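Local structure of Lin1889 protein (Listeria innocua Clip11262, 3B57) at residues Met1-Ile6 / Gly45-Thr50; Ala55-Tyr60 / Lys74-Trp79. The protein is of unknown function but binds magnesium and belongs to the HD-domain family, many of whose members are metal-dependent phosphohydrolases. All blocks are in the same frame, centred on the assembly; numbering follows the deposited sequence.

Contact 1 (Met1-Ile6 / Gly45-Thr50)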
# COMPACT_ATOMS: atom_id res chain seq x y z
N MSE A 1 25.40 -33.87 13.06
CA MSE A 1 24.79 -32.84 12.18
C MSE A 1 25.44 -31.47 12.38
O MSE A 1 25.67 -31.05 13.52
CB MSE A 1 23.29 -32.73 12.47
CG MSE A 1 22.97 -32.51 13.94
SE MSE A 1 21.28 -31.57 14.27
CE MSE A 1 21.95 -30.19 15.43
N ASN A 2 25.74 -30.79 11.28
CA ASN A 2 26.36 -29.46 11.34
C ASN A 2 25.27 -28.40 11.20
O ASN A 2 24.81 -28.10 10.10
CB ASN A 2 27.40 -29.30 10.22
CG ASN A 2 28.22 -28.02 10.36
OD1 ASN A 2 27.68 -26.91 10.29
ND2 ASN A 2 29.52 -28.17 10.57
N LYS A 3 24.87 -27.83 12.33
CA LYS A 3 23.83 -26.82 12.36
C LYS A 3 24.04 -25.67 11.40
O LYS A 3 23.15 -25.34 10.62
CB LYS A 3 23.68 -26.26 13.78
CG LYS A 3 22.92 -27.17 14.72
CD LYS A 3 22.86 -26.58 16.12
CE LYS A 3 21.93 -27.39 17.03
NZ LYS A 3 21.92 -26.88 18.43
N GLU A 4 25.22 -25.06 11.44
CA GLU A 4 25.50 -23.93 10.56
C GLU A 4 25.26 -24.28 9.10
O GLU A 4 24.75 -23.47 8.33
CB GLU A 4 26.94 -23.46 10.74
CG GLU A 4 27.19 -22.08 10.16
CD GLU A 4 28.67 -21.81 9.96
OE1 GLU A 4 29.45 -22.13 10.89
OE2 GLU A 4 29.03 -21.26 8.89
N GLU A 5 25.64 -25.50 8.73
CA GLU A 5 25.48 -25.94 7.36
C GLU A 5 24.02 -26.23 6.99
O GLU A 5 23.56 -25.83 5.92
CB GLU A 5 26.34 -27.18 7.10
CG GLU A 5 27.61 -26.88 6.32
CD GLU A 5 27.34 -26.08 5.04
OE1 GLU A 5 26.23 -26.22 4.47
OE2 GLU A 5 28.24 -25.33 4.60
N ILE A 6 23.32 -26.94 7.88
CA ILE A 6 21.92 -27.29 7.68
C ILE A 6 21.10 -26.03 7.46
O ILE A 6 20.26 -25.96 6.56
CB ILE A 6 21.35 -28.05 8.89
CG1 ILE A 6 22.09 -29.37 9.09
CG2 ILE A 6 19.86 -28.32 8.69
CD1 ILE A 6 21.48 -30.26 10.16
N GLY A 45 15.72 -15.64 24.27
CA GLY A 45 16.21 -17.00 24.42
C GLY A 45 15.50 -18.05 23.59
O GLY A 45 14.66 -17.73 22.76
N GLY A 46 15.86 -19.32 23.82
CA GLY A 46 15.27 -20.44 23.10
C GLY A 46 16.29 -21.13 22.22
O GLY A 46 17.40 -20.61 22.03
N ASP A 47 15.93 -22.29 21.68
CA ASP A 47 16.81 -23.07 20.79
C ASP A 47 16.88 -22.35 19.44
O ASP A 47 16.00 -22.53 18.58
CB ASP A 47 16.23 -24.49 20.60
CG ASP A 47 17.21 -25.46 19.92
OD1 ASP A 47 17.94 -25.05 18.97
OD2 ASP A 47 17.23 -26.66 20.33
N LEU A 48 17.93 -21.56 19.25
CA LEU A 48 18.10 -20.80 18.01
C LEU A 48 18.01 -21.65 16.74
O LEU A 48 17.45 -21.21 15.72
CB LEU A 48 19.44 -20.06 18.05
CG LEU A 48 19.81 -19.13 16.89
CD1 LEU A 48 18.73 -18.07 16.70
CD2 LEU A 48 21.15 -18.48 17.19
N PHE A 49 18.55 -22.86 16.78
CA PHE A 49 18.53 -23.74 15.62
C PHE A 49 17.11 -24.22 15.34
O PHE A 49 16.68 -24.33 14.19
CB PHE A 49 19.44 -24.94 15.85
CG PHE A 49 19.40 -25.95 14.75
CD1 PHE A 49 18.77 -27.17 14.94
CD2 PHE A 49 19.98 -25.67 13.52
CE1 PHE A 49 18.71 -28.11 13.92
CE2 PHE A 49 19.93 -26.61 12.49
CZ PHE A 49 19.29 -27.83 12.69
N THR A 50 16.40 -24.52 16.41
CA THR A 50 15.05 -24.99 16.28
C THR A 50 14.15 -23.87 15.72
O THR A 50 13.22 -24.13 14.94
CB THR A 50 14.57 -25.50 17.65
OG1 THR A 50 14.32 -26.91 17.55
CG2 THR A 50 13.32 -24.78 18.12

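Contact 2 (Ala55-Tyr60 / Lys74-Trp79)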
# COMPACT_ATOMS: atom_id res chain seq x y z
N ALA A 55 11.30 -20.99 11.32
CA ALA A 55 11.06 -19.70 10.67
C ALA A 55 11.19 -19.78 9.16
O ALA A 55 10.39 -19.21 8.43
CB ALA A 55 12.02 -18.66 11.20
N LEU A 56 12.22 -20.48 8.70
CA LEU A 56 12.44 -20.63 7.27
C LEU A 56 11.43 -21.54 6.58
O LEU A 56 11.19 -21.38 5.39
CB LEU A 56 13.86 -21.12 7.01
CG LEU A 56 14.96 -20.10 7.25
CD1 LEU A 56 16.27 -20.69 6.78
CD2 LEU A 56 14.68 -18.82 6.49
N PHE A 57 10.84 -22.49 7.32
CA PHE A 57 9.86 -23.40 6.73
C PHE A 57 8.43 -23.06 7.11
O PHE A 57 7.50 -23.73 6.67
CB PHE A 57 10.11 -24.87 7.14
CG PHE A 57 11.46 -25.41 6.74
CD1 PHE A 57 12.10 -24.95 5.60
CD2 PHE A 57 12.08 -26.40 7.50
CE1 PHE A 57 13.35 -25.47 5.23
CE2 PHE A 57 13.33 -26.92 7.14
CZ PHE A 57 13.96 -26.45 6.00
N HIS A 58 8.23 -22.03 7.93
CA HIS A 58 6.89 -21.67 8.38
C HIS A 58 5.92 -21.42 7.24
O HIS A 58 4.70 -21.48 7.43
CB HIS A 58 6.93 -20.44 9.29
CG HIS A 58 6.95 -19.12 8.56
ND1 HIS A 58 7.99 -18.72 7.75
CD2 HIS A 58 6.05 -18.10 8.55
CE1 HIS A 58 7.74 -17.51 7.28
NE2 HIS A 58 6.57 -17.11 7.75
N ASP A 59 6.47 -21.17 6.06
CA ASP A 59 5.65 -20.86 4.90
C ASP A 59 5.92 -21.80 3.74
O ASP A 59 6.29 -21.36 2.66
CB ASP A 59 5.92 -19.43 4.46
CG ASP A 59 4.65 -18.65 4.22
OD1 ASP A 59 3.77 -19.17 3.51
OD2 ASP A 59 4.56 -17.51 4.75
N TYR A 60 5.73 -23.09 3.97
CA TYR A 60 5.97 -24.07 2.93
C TYR A 60 4.77 -24.99 2.85
O TYR A 60 4.50 -25.62 1.83
CB TYR A 60 7.22 -24.87 3.27
CG TYR A 60 7.58 -25.90 2.23
CD1 TYR A 60 8.32 -25.55 1.10
CD2 TYR A 60 7.15 -27.22 2.37
CE1 TYR A 60 8.62 -26.50 0.13
CE2 TYR A 60 7.44 -28.17 1.40
CZ TYR A 60 8.18 -27.81 0.29
OH TYR A 60 8.45 -28.76 -0.66
N LYS A 74 5.36 -33.74 5.04
CA LYS A 74 6.13 -34.96 4.98
C LYS A 74 7.43 -34.74 4.21
O LYS A 74 8.43 -35.41 4.47
CB LYS A 74 5.29 -36.07 4.35
CG LYS A 74 5.73 -37.46 4.79
CD LYS A 74 4.77 -38.56 4.34
CE LYS A 74 3.44 -38.51 5.07
NZ LYS A 74 2.67 -39.75 4.75
N THR A 75 7.43 -33.78 3.29
CA THR A 75 8.63 -33.47 2.51
C THR A 75 9.70 -32.84 3.41
O THR A 75 10.88 -33.17 3.31
CB THR A 75 8.31 -32.50 1.37
OG1 THR A 75 7.37 -33.12 0.49
CG2 THR A 75 9.57 -32.14 0.60
N LEU A 76 9.26 -31.92 4.27
CA LEU A 76 10.18 -31.27 5.19
C LEU A 76 10.79 -32.32 6.11
O LEU A 76 12.02 -32.41 6.24
CB LEU A 76 9.46 -30.21 6.02
CG LEU A 76 9.07 -28.89 5.34
CD1 LEU A 76 8.31 -27.99 6.31
CD2 LEU A 76 10.33 -28.19 4.85
N ILE A 77 9.94 -33.12 6.75
CA ILE A 77 10.46 -34.15 7.65
C ILE A 77 11.56 -34.92 6.95
O ILE A 77 12.66 -35.10 7.49
CB ILE A 77 9.36 -35.12 8.10
CG1 ILE A 77 8.17 -34.33 8.64
CG2 ILE A 77 9.90 -36.03 9.19
CD1 ILE A 77 7.04 -35.17 9.18
N ASN A 78 11.27 -35.37 5.74
CA ASN A 78 12.23 -36.10 4.94
C ASN A 78 13.54 -35.33 4.82
O ASN A 78 14.60 -35.82 5.21
CB ASN A 78 11.66 -36.35 3.56
CG ASN A 78 11.52 -37.81 3.27
OD1 ASN A 78 12.47 -38.45 2.83
ND2 ASN A 78 10.33 -38.35 3.56
N TRP A 79 13.44 -34.13 4.28
CA TRP A 79 14.62 -33.29 4.11
C TRP A 79 15.36 -33.20 5.44
O TRP A 79 16.59 -33.19 5.47
CB TRP A 79 14.20 -31.89 3.64
CG TRP A 79 15.35 -31.00 3.31
CD1 TRP A 79 15.97 -30.88 2.11
CD2 TRP A 79 16.06 -30.15 4.22
NE1 TRP A 79 17.03 -30.01 2.21
CE2 TRP A 79 17.11 -29.55 3.49
CE3 TRP A 79 15.91 -29.84 5.57
CZ2 TRP A 79 18.02 -28.66 4.09
CZ3 TRP A 79 16.81 -28.95 6.16
CH2 TRP A 79 17.85 -28.37 5.42

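Contact 1 (Met1-Ile6 / Gly45-Thr50)
Lys3 lays its aliphatic chain over one face of the Phe49 ring, and this overlap carries most of the contact. The evidence is a CH-pi geometry: Lys3 CG lies 3.7 Å from the centroid of the Phe49 ring and only 19° off its normal, displaced toward the rim. Because the lysine chain is extended beyond CG, CD and CE continue across the root of the ring, with Lys3 CE 3.7 Å from Phe49 CG. Phe49 CG stands anti to its backbone N (chi1 176°), on a CB that points toward Met1-Ile6.

Ile6 comes at the ring edge instead, its side chain at about a right angle to that of Phe49, and Ile6 CG2 is 4.1 Å from Phe49 CZ. Met1, modelled as selenomethionine, meets the ring tip to tip. Its CE lies over the same face as the lysine, whereas Met1 SE is oblique, 5.1 Å from the Phe49 centroid, a Met-aromatic contact. Met1 is poorly ordered, so this approach is uncertain in detail.

Lys3 NZ and Asp47 OD1, 4.4 Å apart, are too distant for a salt bridge, leaving at most a long-range attraction. Both segments contain a helix start with a side-chain N-cap: Asn2 OD1 accepts from Glu5 N at 2.9 Å, and Asp47 OD1 from Thr50 N at 3.0 Å. The contact thus joins the first turn of helix 3-15 to that of helix 48-57. Ile85 touches both Ile6 and Phe49, Met1 reaches Pro86, and Thr50 packs on helix 87-100.

Contact 2 (Ala55-Tyr60 / Lys74-Trp79)
Leu76 inserts its branched end between Phe57 and Tyr60, making this an apolar contact with no hydrogen bond across it. Leu76 CD2 makes a CH-pi contact with the Phe57 ring, 3.6 Å from its centroid and 15° off the normal; in plain apolar packing, Leu76 CD1 reaches Phe57 CB at 3.7 Å. The same CD2 also lies over a face of Tyr60, and Leu76 CG is 3.9 Å from Tyr60 CD2. Tyr60 CG is anti to its backbone N (chi1 -179°), and its CB points toward Lys74-Trp79.

The aromatic component is an offset edge-to-face pair, with the Phe57 edge directed at the face of Trp79. The centroids of the Phe57 ring and the Trp79 six-membered ring are 5.6 Å apart, with planes at 82°. At the margin, Thr75 CG2 meets Tyr60 OH at 3.8 Å, while Thr75 OG1 is hydrogen-bonded to Glu71 O.

His58 and Asp59 belong to the magnesium site with His29 and Asp123. Phe57 and Tyr60, flanking these ligands in sequence, pack the C-terminal part of helix 48-57 and the residues after it against helix 71-82; His58 itself points away. Ala10 and Met14 of helix 3-15 cover Phe57, and helix 87-100 adds Ile97.

How the contacts relate
Helix 48-57 is common to both contacts: contact 1 uses its N-terminal start, contact 2 its C-terminal end and the turn beyond. Their centres are about 15 Å apart, and they touch where Ile6 O packs on Trp79 CH2. The centre of contact 1 is about 20 Å, and that of contact 2 about 16 Å, from the centre of the chain. Contact 1 combines a buried ring with exposed Lys3 and Met1 and a distant Lys3-Asp47 charge pair. Contact 2 is aromatic and aliphatic, with no exposed touching residue; its segment 55-60 carries two magnesium ligands that do not touch segment 74-79. Both are partly buried; helix 3-15 is a partner in contact 1 and covers contact 2 through Ala10 and Met14.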